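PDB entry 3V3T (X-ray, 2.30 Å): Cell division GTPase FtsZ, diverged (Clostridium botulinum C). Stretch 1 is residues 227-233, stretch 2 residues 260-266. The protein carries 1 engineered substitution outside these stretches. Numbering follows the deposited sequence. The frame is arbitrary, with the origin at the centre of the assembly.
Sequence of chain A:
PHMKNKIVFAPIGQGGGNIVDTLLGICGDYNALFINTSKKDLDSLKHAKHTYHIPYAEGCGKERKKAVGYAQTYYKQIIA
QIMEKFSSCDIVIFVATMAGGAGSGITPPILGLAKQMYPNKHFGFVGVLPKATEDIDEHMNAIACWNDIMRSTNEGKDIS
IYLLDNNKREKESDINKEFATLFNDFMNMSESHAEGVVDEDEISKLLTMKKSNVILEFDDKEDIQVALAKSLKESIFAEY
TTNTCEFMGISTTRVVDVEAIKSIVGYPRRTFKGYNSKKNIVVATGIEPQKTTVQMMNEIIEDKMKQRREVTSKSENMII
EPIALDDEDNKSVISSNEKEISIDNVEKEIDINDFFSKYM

Stretch 1, residues 227-233: ALAKSLK
Stretch 2, residues 260-266: AIKSIVG

Two helices of one chain lie side by side here, running in roughly the same direction: their axes cross at -29° and approach to 9.6 Å. Residues 227-233 are helical throughout, with Ser231 N to Ala227 O at 3.0 Å, Leu232 N to Leu228 O at 2.8 Å and Lys233 N to Ala229 O at 2.9 Å. Residues 260-265 are helical too; Val265 N bonds Ile261 O at 2.8 Å, and Gly266 N reaches Lys262 O at 3.0 Å. Gly266 then leaves the helix at phi/psi 140/151, where a CB would jam against the preceding carbonyl, so glycine fits.

The nearest CA atoms are those of Ala229 and Ile264, 6.7 Å apart. The small methyl of Ala229 points sideways, and its backbone N lies 4.0 Å from Ile264 CG2.

With no hydrogen bond between the stretches, the contact is essentially apolar, burying 266 Å² in all. Leu228 points toward the other helix and, with chi1 -85° (m) and chi2 168° (t), touches three partners: CD1 lies 3.6 Å from Ile261 CG1, both CD1 and CD2 lie 4.3 Å from Val265 CG2, and CB lies 4.0 Å from Ile264 CG2. One turn on, Leu232 also points toward its partner. Its chi1 of -91° lies between wells, with chi2 t at 172°; CD1 sits 3.9 Å from Ile264 CG2 and 3.5 Å from Ile264 O, a van der Waals contact of a methyl with a polar carbonyl, not a hydrogen bond.

Ile264, pointing toward stretch 1, adopts m for both chi1 (-60°) and chi2 (-73°), and its CG2 meets both leucines. Ile261 (m, t) and Val265 (t) start sideways, yet their branched side chains still reach Leu228. Lys262 (m, t, t, t) points away, suiting a charged chain, while Lys230 (t, t, t, p) and Lys233 (m, m, t, t) are exposed, clear of the apolar seam.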

# COMPACT_ATOMS: atom_id res chain seq x y z
N ALA A 227 -17.88 16.11 -1.44
CA ALA A 227 -17.32 15.24 -0.41
C ALA A 227 -16.14 14.41 -0.94
O ALA A 227 -15.17 14.19 -0.23
CB ALA A 227 -18.39 14.33 0.15
N LEU A 228 -16.24 13.96 -2.18
CA LEU A 228 -15.18 13.12 -2.75
C LEU A 228 -13.97 13.96 -3.12
O LEU A 228 -12.82 13.51 -3.03
CB LEU A 228 -15.69 12.33 -3.96
CG LEU A 228 -16.37 11.04 -3.52
CD1 LEU A 228 -17.13 10.38 -4.65
CD2 LEU A 228 -15.31 10.10 -2.95
N ALA A 229 -14.23 15.20 -3.51
CA ALA A 229 -13.16 16.12 -3.82
C ALA A 229 -12.34 16.42 -2.57
O ALA A 229 -11.12 16.42 -2.61
CB ALA A 229 -13.73 17.40 -4.43
N LYS A 230 -13.02 16.67 -1.46
CA LYS A 230 -12.35 16.84 -0.17
C LYS A 230 -11.54 15.58 0.15
O LYS A 230 -10.36 15.65 0.52
CB LYS A 230 -13.41 17.08 0.92
CG LYS A 230 -12.87 17.27 2.32
CD LYS A 230 -13.99 17.70 3.26
CE LYS A 230 -13.55 17.64 4.71
NZ LYS A 230 -12.41 18.56 4.98
N SER A 231 -12.18 14.43 -0.02
CA SER A 231 -11.54 13.16 0.25
C SER A 231 -10.24 12.97 -0.56
O SER A 231 -9.21 12.57 -0.01
CB SER A 231 -12.52 12.02 -0.00
OG SER A 231 -11.88 10.78 0.17
N LEU A 232 -10.29 13.25 -1.86
CA LEU A 232 -9.09 13.18 -2.70
C LEU A 232 -8.03 14.20 -2.28
O LEU A 232 -6.85 13.88 -2.16
CB LEU A 232 -9.44 13.39 -4.17
CG LEU A 232 -9.77 12.20 -5.03
CD1 LEU A 232 -10.25 12.75 -6.37
CD2 LEU A 232 -8.55 11.28 -5.20
N LYS A 233 -8.44 15.44 -2.09
CA LYS A 233 -7.47 16.45 -1.69
C LYS A 233 -6.74 16.06 -0.40
O LYS A 233 -5.52 16.27 -0.28
CB LYS A 233 -8.15 17.79 -1.52
CG LYS A 233 -8.33 18.53 -2.83
CD LYS A 233 -6.98 18.92 -3.44
CE LYS A 233 -7.17 19.52 -4.82
NZ LYS A 233 -5.90 19.99 -5.43
N ALA A 260 -21.61 10.33 -10.70
CA ALA A 260 -20.94 11.47 -10.09
C ALA A 260 -19.65 11.08 -9.38
O ALA A 260 -18.72 11.87 -9.29
CB ALA A 260 -21.89 12.21 -9.14
N ILE A 261 -19.60 9.86 -8.85
CA ILE A 261 -18.39 9.38 -8.19
C ILE A 261 -17.31 9.16 -9.23
O ILE A 261 -16.17 9.54 -9.03
CB ILE A 261 -18.64 8.05 -7.44
CG1 ILE A 261 -19.59 8.26 -6.26
CG2 ILE A 261 -17.30 7.42 -6.98
CD1 ILE A 261 -19.95 7.00 -5.52
N LYS A 262 -17.68 8.53 -10.34
CA LYS A 262 -16.76 8.29 -11.44
C LYS A 262 -16.25 9.63 -11.97
O LYS A 262 -15.11 9.77 -12.39
CB LYS A 262 -17.45 7.51 -12.55
CG LYS A 262 -17.83 6.09 -12.16
CD LYS A 262 -18.66 5.41 -13.24
CE LYS A 262 -19.04 4.00 -12.83
NZ LYS A 262 -19.98 3.33 -13.79
N SER A 263 -17.12 10.63 -11.91
CA SER A 263 -16.78 11.96 -12.39
C SER A 263 -15.61 12.54 -11.60
O SER A 263 -14.73 13.20 -12.16
CB SER A 263 -18.00 12.87 -12.30
OG SER A 263 -17.66 14.20 -12.64
N ILE A 264 -15.59 12.28 -10.30
CA ILE A 264 -14.53 12.84 -9.47
C ILE A 264 -13.33 11.90 -9.34
O ILE A 264 -12.19 12.34 -9.31
CB ILE A 264 -15.04 13.20 -8.07
CG1 ILE A 264 -16.17 14.23 -8.17
CG2 ILE A 264 -13.92 13.78 -7.24
CD1 ILE A 264 -15.67 15.60 -8.53
N VAL A 265 -13.59 10.60 -9.27
CA VAL A 265 -12.54 9.66 -8.91
C VAL A 265 -11.79 9.08 -10.11
O VAL A 265 -10.60 8.80 -10.02
CB VAL A 265 -13.08 8.50 -8.05
CG1 VAL A 265 -11.97 7.49 -7.77
CG2 VAL A 265 -13.63 9.05 -6.75
N GLY A 266 -12.49 8.89 -11.22
CA GLY A 266 -11.92 8.20 -12.36
C GLY A 266 -12.96 7.29 -12.98
O GLY A 266 -13.87 6.81 -12.29